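Local atomic coordinates of GH26C (Muricauda sp. MAR_2010_75, PDB entry 6Q78), a protein that probably hydrolyses internal beta-1,4 linkages of mannan chains, as an endo-beta-mannanase of glycoside hydrolase family 26. Residues 78-83 with 401-406; 226-231 with 267-272; 355-360 with 394-399. One frame throughout, in Å; residues are numbered along the deposited sequence.

Interaction 1: residues 78-83 with 401-406; sequences QNSFIV and EVILAD
Phe81 and Ile403 tie segments 78-83 and 401-406 together as two short parallel strands. Three backbone hydrogen bonds do the work: Phe81 N to Glu401 O (2.9 Å), Ile403 N to Phe81 O (2.9 Å) and Val83 N to Ile403 O (3.0 Å). The middle one is the most bent, with 147° at its hydrogen. Ile82 CA adds a C-H...O contact to Ile403 O at 3.4 Å. One water donates to both Asn79 O and Glu401 OE2, bridging the segments at the solvent side. The apolar contacts divide between two faces. On one, Phe81 CG sits between its own N and carbonyl carbon (chi1 54°), and the ring brings CE1 to Val402 CG2 (3.8 Å) and CE2 to Glu401 CB; Glu401 O lies over one ring face, toward the rim. Val83 CG2 meets Val402 CG1 at 3.9 Å. On the other face Ile82 CG1 packs against Ile403 CG2 at 4.0 Å, while Ile403 CD1 reaches Ser80 CB. Helices 351-361 and 390-397 cover the Phe81 and Val402 face. Strand 81-86 also pairs with 112-116 and 369-372, closing the TIM barrel; 402-403 is an extra strand added where this first barrel strand begins.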
# COMPACT_ATOMS: atom_id res chain seq x y z
N GLN A 78 -17.08 -6.39 -1.33
CA GLN A 78 -18.51 -6.10 -1.45
C GLN A 78 -19.12 -5.68 -0.12
O GLN A 78 -20.02 -4.83 -0.09
CB GLN A 78 -19.27 -7.31 -2.02
CG GLN A 78 -18.75 -7.76 -3.38
CD GLN A 78 -18.54 -6.57 -4.33
OE1 GLN A 78 -19.51 -5.94 -4.75
NE2 GLN A 78 -17.28 -6.24 -4.63
N ASN A 79 -18.64 -6.24 0.98
CA ASN A 79 -19.22 -5.86 2.26
C ASN A 79 -18.24 -5.79 3.42
O ASN A 79 -18.70 -5.62 4.56
CB ASN A 79 -20.33 -6.84 2.65
CG ASN A 79 -19.84 -8.26 2.75
OD1 ASN A 79 -18.64 -8.52 2.77
ND2 ASN A 79 -20.78 -9.20 2.81
N SER A 80 -16.94 -5.93 3.21
CA SER A 80 -16.00 -5.98 4.32
C SER A 80 -14.69 -5.38 3.84
O SER A 80 -14.54 -5.06 2.65
CB SER A 80 -15.73 -7.44 4.73
OG SER A 80 -16.90 -8.09 5.24
N PHE A 81 -13.72 -5.26 4.76
CA PHE A 81 -12.39 -4.83 4.36
C PHE A 81 -11.33 -5.30 5.37
O PHE A 81 -11.58 -5.37 6.58
CB PHE A 81 -12.29 -3.30 4.16
CG PHE A 81 -12.76 -2.50 5.33
CD1 PHE A 81 -11.89 -2.19 6.37
CD2 PHE A 81 -14.06 -2.05 5.40
CE1 PHE A 81 -12.32 -1.49 7.48
CE2 PHE A 81 -14.52 -1.31 6.51
CZ PHE A 81 -13.64 -1.02 7.55
N ILE A 82 -10.15 -5.60 4.85
CA ILE A 82 -9.03 -5.97 5.72
C ILE A 82 -8.39 -4.71 6.27
O ILE A 82 -8.26 -3.71 5.56
CB ILE A 82 -8.01 -6.80 4.91
CG1 ILE A 82 -8.66 -8.12 4.49
CG2 ILE A 82 -6.74 -7.07 5.71
CD1 ILE A 82 -7.82 -8.93 3.47
N VAL A 83 -8.00 -4.77 7.55
CA VAL A 83 -7.24 -3.69 8.19
C VAL A 83 -5.82 -4.17 8.44
O VAL A 83 -5.61 -5.21 9.06
CB VAL A 83 -7.91 -3.27 9.50
CG1 VAL A 83 -7.01 -2.35 10.32
CG2 VAL A 83 -9.25 -2.57 9.16
N GLU A 401 -17.70 -5.44 9.49
CA GLU A 401 -16.96 -5.16 8.26
C GLU A 401 -15.45 -5.38 8.42
O GLU A 401 -14.77 -5.61 7.42
CB GLU A 401 -17.21 -3.72 7.83
CG GLU A 401 -18.64 -3.41 7.29
CD GLU A 401 -19.76 -3.46 8.34
OE1 GLU A 401 -19.48 -3.27 9.53
OE2 GLU A 401 -20.96 -3.68 7.97
N VAL A 402 -14.91 -5.23 9.62
CA VAL A 402 -13.45 -5.21 9.79
C VAL A 402 -12.90 -6.64 9.84
O VAL A 402 -13.35 -7.47 10.64
CB VAL A 402 -13.04 -4.43 11.05
CG1 VAL A 402 -11.58 -4.69 11.41
CG2 VAL A 402 -13.30 -2.94 10.88
N ILE A 403 -11.87 -6.90 9.03
CA ILE A 403 -11.18 -8.20 9.00
C ILE A 403 -9.74 -8.01 9.48
O ILE A 403 -8.95 -7.31 8.84
CB ILE A 403 -11.21 -8.79 7.57
CG1 ILE A 403 -12.66 -8.97 7.12
CG2 ILE A 403 -10.43 -10.10 7.44
CD1 ILE A 403 -12.78 -9.41 5.68
N LEU A 404 -9.39 -8.66 10.60
CA LEU A 404 -8.02 -8.79 11.09
C LEU A 404 -7.53 -10.22 10.81
O LEU A 404 -8.26 -11.02 10.21
CB LEU A 404 -7.95 -8.46 12.58
CG LEU A 404 -8.37 -7.04 12.97
CD1 LEU A 404 -8.32 -6.83 14.49
CD2 LEU A 404 -7.50 -6.00 12.27
N ALA A 405 -6.33 -10.57 11.27
CA ALA A 405 -5.80 -11.90 10.97
C ALA A 405 -6.74 -13.01 11.41
O ALA A 405 -6.95 -13.97 10.68
CB ALA A 405 -4.42 -12.11 11.62
N ASP A 406 -7.36 -12.88 12.58
CA ASP A 406 -8.14 -14.00 13.09
C ASP A 406 -9.32 -14.32 12.20
O ASP A 406 -9.68 -15.50 12.06
CB ASP A 406 -8.52 -13.79 14.56
CG ASP A 406 -7.36 -14.04 15.52
OD1 ASP A 406 -6.29 -14.53 15.08
OD2 ASP A 406 -7.48 -13.72 16.72
O HOH W 1 -21.29 -4.68 5.37

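Interaction 2: residues 226-231 with 267-272; sequences HEFDGD and FAFSPD
Phe228 CZ comes within 3.3 Å of Phe269 CZ, a close approach between obliquely set rings. Phe228 CG lies between its own N and carbonyl carbon (chi1 58°), and the side chain crosses Phe269 at about a right angle, the ring planes 39° apart. Phe228 CZ also touches Pro271 CB at 3.6 Å, and Tyr245 and Tyr285 extend the aromatic cluster. Segment 226-231 follows strand 220-223 and segment 267-272 runs off the end of strand 265-269, the fourth and fifth of the TIM barrel. By family resemblance Glu227 probably occupies the place of the acid/base residue; a Tris molecule, probably from the crystallisation liquor, hydrogen-bonds to it and to His226. Glu227 N donates to Ser270 O (2.8 Å). The extended Glu227 side chain brings CD to Asp272 OD2 at 3.5 Å, the two carboxylates nearly perpendicular, and Trp232 NE1 binds Glu227 OE1. Ser270 OG, held by Arg223, rests against His226 CB at 3.5 Å. An alanine in place of Asp229 would remove the acceptor of the Asp272 and Arg274 amides, and would probably leave the chain beyond Pro271 freer to shift. Asp229 CG also stands between N and carbonyl carbon (chi1 52°); OD1 takes the Asp272 N-H on its syn side at 2.7 Å, and OD2 accepts from Arg274 N.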
# COMPACT_ATOMS: atom_id res chain seq x y z
N HIS A 226 3.76 6.70 -5.26
CA HIS A 226 2.51 7.09 -4.62
C HIS A 226 2.48 8.58 -4.24
O HIS A 226 3.51 9.27 -4.14
CB HIS A 226 2.27 6.22 -3.37
CG HIS A 226 3.29 6.43 -2.28
ND1 HIS A 226 4.65 6.26 -2.50
CD2 HIS A 226 3.16 6.77 -0.97
CE1 HIS A 226 5.30 6.50 -1.38
NE2 HIS A 226 4.42 6.79 -0.43
N GLU A 227 1.28 9.07 -4.00
CA GLU A 227 1.11 10.46 -3.55
C GLU A 227 1.72 11.44 -4.53
O GLU A 227 2.19 12.53 -4.13
CB GLU A 227 1.67 10.68 -2.12
CG GLU A 227 0.93 9.77 -1.10
CD GLU A 227 1.49 9.81 0.30
OE1 GLU A 227 2.38 10.60 0.60
OE2 GLU A 227 1.03 8.98 1.13
N PHE A 228 1.63 11.11 -5.82
CA PHE A 228 2.23 11.89 -6.89
C PHE A 228 1.48 13.19 -7.17
O PHE A 228 1.97 14.00 -7.99
CB PHE A 228 2.17 11.02 -8.16
CG PHE A 228 0.76 10.59 -8.52
CD1 PHE A 228 -0.08 11.46 -9.20
CD2 PHE A 228 0.27 9.36 -8.13
CE1 PHE A 228 -1.38 11.08 -9.49
CE2 PHE A 228 -1.04 8.96 -8.44
CZ PHE A 228 -1.86 9.84 -9.11
N ASP A 229 0.33 13.41 -6.54
CA ASP A 229 -0.39 14.68 -6.65
C ASP A 229 0.13 15.73 -5.67
O ASP A 229 -0.18 16.92 -5.84
CB ASP A 229 -1.91 14.47 -6.52
CG ASP A 229 -2.31 13.65 -5.27
OD1 ASP A 229 -1.44 12.95 -4.71
OD2 ASP A 229 -3.50 13.72 -4.88
N GLY A 230 0.91 15.32 -4.68
CA GLY A 230 1.63 16.25 -3.84
C GLY A 230 3.00 16.58 -4.42
O GLY A 230 3.43 16.04 -5.44
N ASP A 231 3.70 17.49 -3.74
CA ASP A 231 5.02 17.96 -4.16
C ASP A 231 6.15 17.50 -3.26
O ASP A 231 7.27 18.00 -3.38
CB ASP A 231 5.03 19.49 -4.27
CG ASP A 231 4.89 20.20 -2.90
OD1 ASP A 231 4.71 19.53 -1.85
OD2 ASP A 231 4.93 21.45 -2.88
N PHE A 267 -0.61 -4.61 -9.02
CA PHE A 267 -0.14 -3.23 -9.12
C PHE A 267 -1.19 -2.26 -8.60
O PHE A 267 -2.35 -2.29 -9.04
CB PHE A 267 0.20 -2.90 -10.59
CG PHE A 267 1.30 -3.74 -11.13
CD1 PHE A 267 2.63 -3.36 -10.96
CD2 PHE A 267 1.03 -4.94 -11.77
CE1 PHE A 267 3.69 -4.16 -11.43
CE2 PHE A 267 2.06 -5.74 -12.25
CZ PHE A 267 3.38 -5.33 -12.08
N ALA A 268 -0.77 -1.37 -7.69
CA ALA A 268 -1.66 -0.43 -7.02
C ALA A 268 -1.25 1.01 -7.33
O ALA A 268 -0.10 1.39 -7.15
CB ALA A 268 -1.58 -0.65 -5.49
N PHE A 269 -2.24 1.81 -7.75
CA PHE A 269 -2.10 3.22 -8.10
C PHE A 269 -2.72 4.02 -6.96
O PHE A 269 -3.88 3.80 -6.61
CB PHE A 269 -2.94 3.44 -9.37
CG PHE A 269 -3.11 4.88 -9.81
CD1 PHE A 269 -2.09 5.53 -10.53
CD2 PHE A 269 -4.31 5.55 -9.60
CE1 PHE A 269 -2.26 6.84 -10.99
CE2 PHE A 269 -4.48 6.87 -10.06
CZ PHE A 269 -3.45 7.52 -10.74
N SER A 270 -1.99 5.00 -6.42
CA SER A 270 -2.55 5.74 -5.28
C SER A 270 -2.04 7.16 -5.18
O SER A 270 -0.92 7.41 -4.71
CB SER A 270 -2.35 5.00 -3.96
OG SER A 270 -0.98 4.93 -3.68
N PRO A 271 -2.87 8.14 -5.56
CA PRO A 271 -2.59 9.54 -5.21
C PRO A 271 -2.81 9.73 -3.72
O PRO A 271 -3.24 8.80 -3.01
CB PRO A 271 -3.66 10.32 -5.98
CG PRO A 271 -4.84 9.31 -6.08
CD PRO A 271 -4.15 7.95 -6.27
N ASP A 272 -2.51 10.93 -3.24
CA ASP A 272 -2.95 11.37 -1.92
C ASP A 272 -4.41 11.79 -2.07
O ASP A 272 -5.15 11.10 -2.77
CB ASP A 272 -2.05 12.49 -1.43
CG ASP A 272 -2.03 12.62 0.07
OD1 ASP A 272 -2.87 13.39 0.59
OD2 ASP A 272 -1.16 12.00 0.72

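Interaction 3: residues 355-360 with 394-399; sequences NLFEAL and MEFVSK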
# COMPACT_ATOMS: atom_id res chain seq x y z
N ASN A 355 -15.38 8.42 12.83
CA ASN A 355 -14.77 9.18 11.75
C ASN A 355 -14.25 8.24 10.67
O ASN A 355 -14.78 8.20 9.57
CB ASN A 355 -13.66 10.11 12.27
CG ASN A 355 -14.19 11.22 13.15
OD1 ASN A 355 -15.37 11.22 13.56
ND2 ASN A 355 -13.32 12.19 13.45
N LEU A 356 -13.21 7.47 10.97
CA LEU A 356 -12.65 6.58 9.97
C LEU A 356 -13.67 5.55 9.51
O LEU A 356 -13.87 5.37 8.30
CB LEU A 356 -11.40 5.89 10.54
CG LEU A 356 -10.82 4.86 9.57
CD1 LEU A 356 -10.32 5.53 8.25
CD2 LEU A 356 -9.66 4.16 10.24
N PHE A 357 -14.34 4.87 10.45
CA PHE A 357 -15.26 3.81 10.03
C PHE A 357 -16.36 4.36 9.13
O PHE A 357 -16.74 3.73 8.13
CB PHE A 357 -15.88 3.12 11.24
CG PHE A 357 -16.81 1.99 10.87
CD1 PHE A 357 -16.29 0.75 10.50
CD2 PHE A 357 -18.19 2.18 10.86
CE1 PHE A 357 -17.17 -0.31 10.14
CE2 PHE A 357 -19.06 1.14 10.51
CZ PHE A 357 -18.54 -0.09 10.16
N GLU A 358 -16.89 5.53 9.48
CA GLU A 358 -17.93 6.14 8.66
C GLU A 358 -17.41 6.47 7.26
O GLU A 358 -18.10 6.23 6.27
CB GLU A 358 -18.46 7.39 9.36
CG GLU A 358 -19.26 7.03 10.58
CD GLU A 358 -20.52 6.32 10.19
OE1 GLU A 358 -21.10 6.71 9.16
OE2 GLU A 358 -20.91 5.36 10.88
N ALA A 359 -16.21 7.03 7.16
CA ALA A 359 -15.68 7.31 5.83
C ALA A 359 -15.50 6.04 5.01
O ALA A 359 -15.60 6.08 3.78
CB ALA A 359 -14.36 8.08 5.95
N LEU A 360 -15.13 4.92 5.66
CA LEU A 360 -14.88 3.67 4.96
C LEU A 360 -16.15 2.94 4.55
O LEU A 360 -16.07 2.00 3.74
CB LEU A 360 -14.07 2.72 5.85
CG LEU A 360 -12.65 3.15 6.21
CD1 LEU A 360 -11.98 2.22 7.23
CD2 LEU A 360 -11.83 3.18 4.95
N MET A 394 -11.03 -0.63 19.77
CA MET A 394 -11.65 -1.93 19.97
C MET A 394 -13.05 -1.97 19.40
O MET A 394 -13.45 -2.94 18.83
CB MET A 394 -11.70 -2.26 21.46
CG MET A 394 -10.35 -2.54 22.06
SD MET A 394 -9.53 -4.01 21.41
CE MET A 394 -10.86 -5.15 21.11
N GLU A 395 -13.78 -0.89 19.58
CA GLU A 395 -15.11 -0.82 19.03
C GLU A 395 -15.06 -0.88 17.51
O GLU A 395 -15.84 -1.56 16.90
CB GLU A 395 -15.86 0.43 19.53
CG GLU A 395 -17.28 0.46 19.03
CD GLU A 395 -18.10 1.61 19.58
OE1 GLU A 395 -17.55 2.45 20.30
OE2 GLU A 395 -19.27 1.64 19.23
N PHE A 396 -14.10 -0.16 16.92
CA PHE A 396 -13.93 -0.16 15.48
C PHE A 396 -13.61 -1.57 14.96
O PHE A 396 -14.27 -2.04 14.03
CB PHE A 396 -12.85 0.86 15.11
CG PHE A 396 -12.24 0.71 13.74
CD1 PHE A 396 -13.01 0.89 12.59
CD2 PHE A 396 -10.89 0.45 13.60
CE1 PHE A 396 -12.44 0.77 11.33
CE2 PHE A 396 -10.30 0.33 12.34
CZ PHE A 396 -11.08 0.51 11.20
N VAL A 397 -12.63 -2.25 15.55
CA VAL A 397 -12.22 -3.56 15.01
C VAL A 397 -13.25 -4.64 15.29
O VAL A 397 -13.19 -5.72 14.70
CB VAL A 397 -10.79 -4.01 15.39
CG1 VAL A 397 -9.77 -2.98 14.95
CG2 VAL A 397 -10.68 -4.34 16.89
N SER A 398 -14.18 -4.38 16.20
CA SER A 398 -15.28 -5.30 16.45
C SER A 398 -16.42 -5.17 15.45
O SER A 398 -17.32 -6.01 15.46
CB SER A 398 -15.80 -5.11 17.87
OG SER A 398 -14.72 -5.27 18.78
N LYS A 399 -16.41 -4.15 14.58
CA LYS A 399 -17.46 -4.01 13.59
C LYS A 399 -17.40 -5.20 12.63
O LYS A 399 -16.31 -5.68 12.29
CB LYS A 399 -17.30 -2.72 12.79
CG LYS A 399 -17.49 -1.40 13.58
CD LYS A 399 -18.96 -1.15 13.94
CE LYS A 399 -19.16 0.25 14.52
NZ LYS A 399 -20.63 0.59 14.65
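Leu356, Phe357 and Leu360 of helix 351-361 pack on Phe396 of helix 390-397, joining two helices on the outside of the TIM barrel. The first helix belongs to the beta-alpha-beta crossover from strand 330-336 to strand 369-372, the seventh and eighth of the barrel; the second follows the eighth strand. No hydrogen bond crosses between the segments, and apolar side chains and the aliphatic part of Lys399 carry the contact. Leu356 comes first, its CD2 against Phe396 CZ at 4.0 Å. Both of these side chains also rest on Phe372 of strand 369-372, so the pair lies between the helices and the barrel wall. Phe357 follows and has two partners. Its CG is anti to the backbone N (chi1 -178°). Phe357 CB touches Phe396 CD1 at 3.9 Å, and Phe396 CE1 lies in the plane of the Phe357 ring, at its edge. Over one face of the same ring runs the aliphatic chain of Lys399: CG stands 3.9 Å from the ring centroid in a CH-pi contact, displaced toward the rim, and Lys399 CB is 3.6 Å from Phe357 CE1. A bend at chi2 (-72°) places Lys399 CD near Phe357 CZ, and CE then approaches CE2. Lys399 NZ stays 6.1 Å from Glu358 OE2, beyond salt-bridge distance. Leu360, one turn after Leu356, makes a looser contact, its CD1 4.4 Å from Phe396 CE1, and also touches Thr370 of strand 369-372 and Leu317 of helix 306-327. Where the chain leaves helix 390-397 toward Lys399, Met394 O accepts two bonds from one residue: Ser398 OG at 2.7 Å and Ser398 N at 3.1 Å, arriving from opposite faces of the carbonyl plane.

Overall arrangement
All three contacts are largely buried. Interactions 1 and 3 adjoin, with centres about 11 Å apart: helix 390-397 leads into strand 402-403, Val402 packs against Phe396, Phe81 meets Leu360, and Glu401 touches the Phe357 ring. Interaction 1 is backbone pairing at the start of the first barrel strand, with a water at its solvent side; interaction 3 is apolar packing between helices in the outer layer, with a partly exposed lysine at its margin. Interaction 2 lies on the opposite side of the chain's centre from interaction 1, its centre about 24 Å from those of interactions 1 and 3, yet reaches the same barrel sheet as interaction 1. Its carboxylates and imidazole, beside a bound Tris, lie at the probable active-site end.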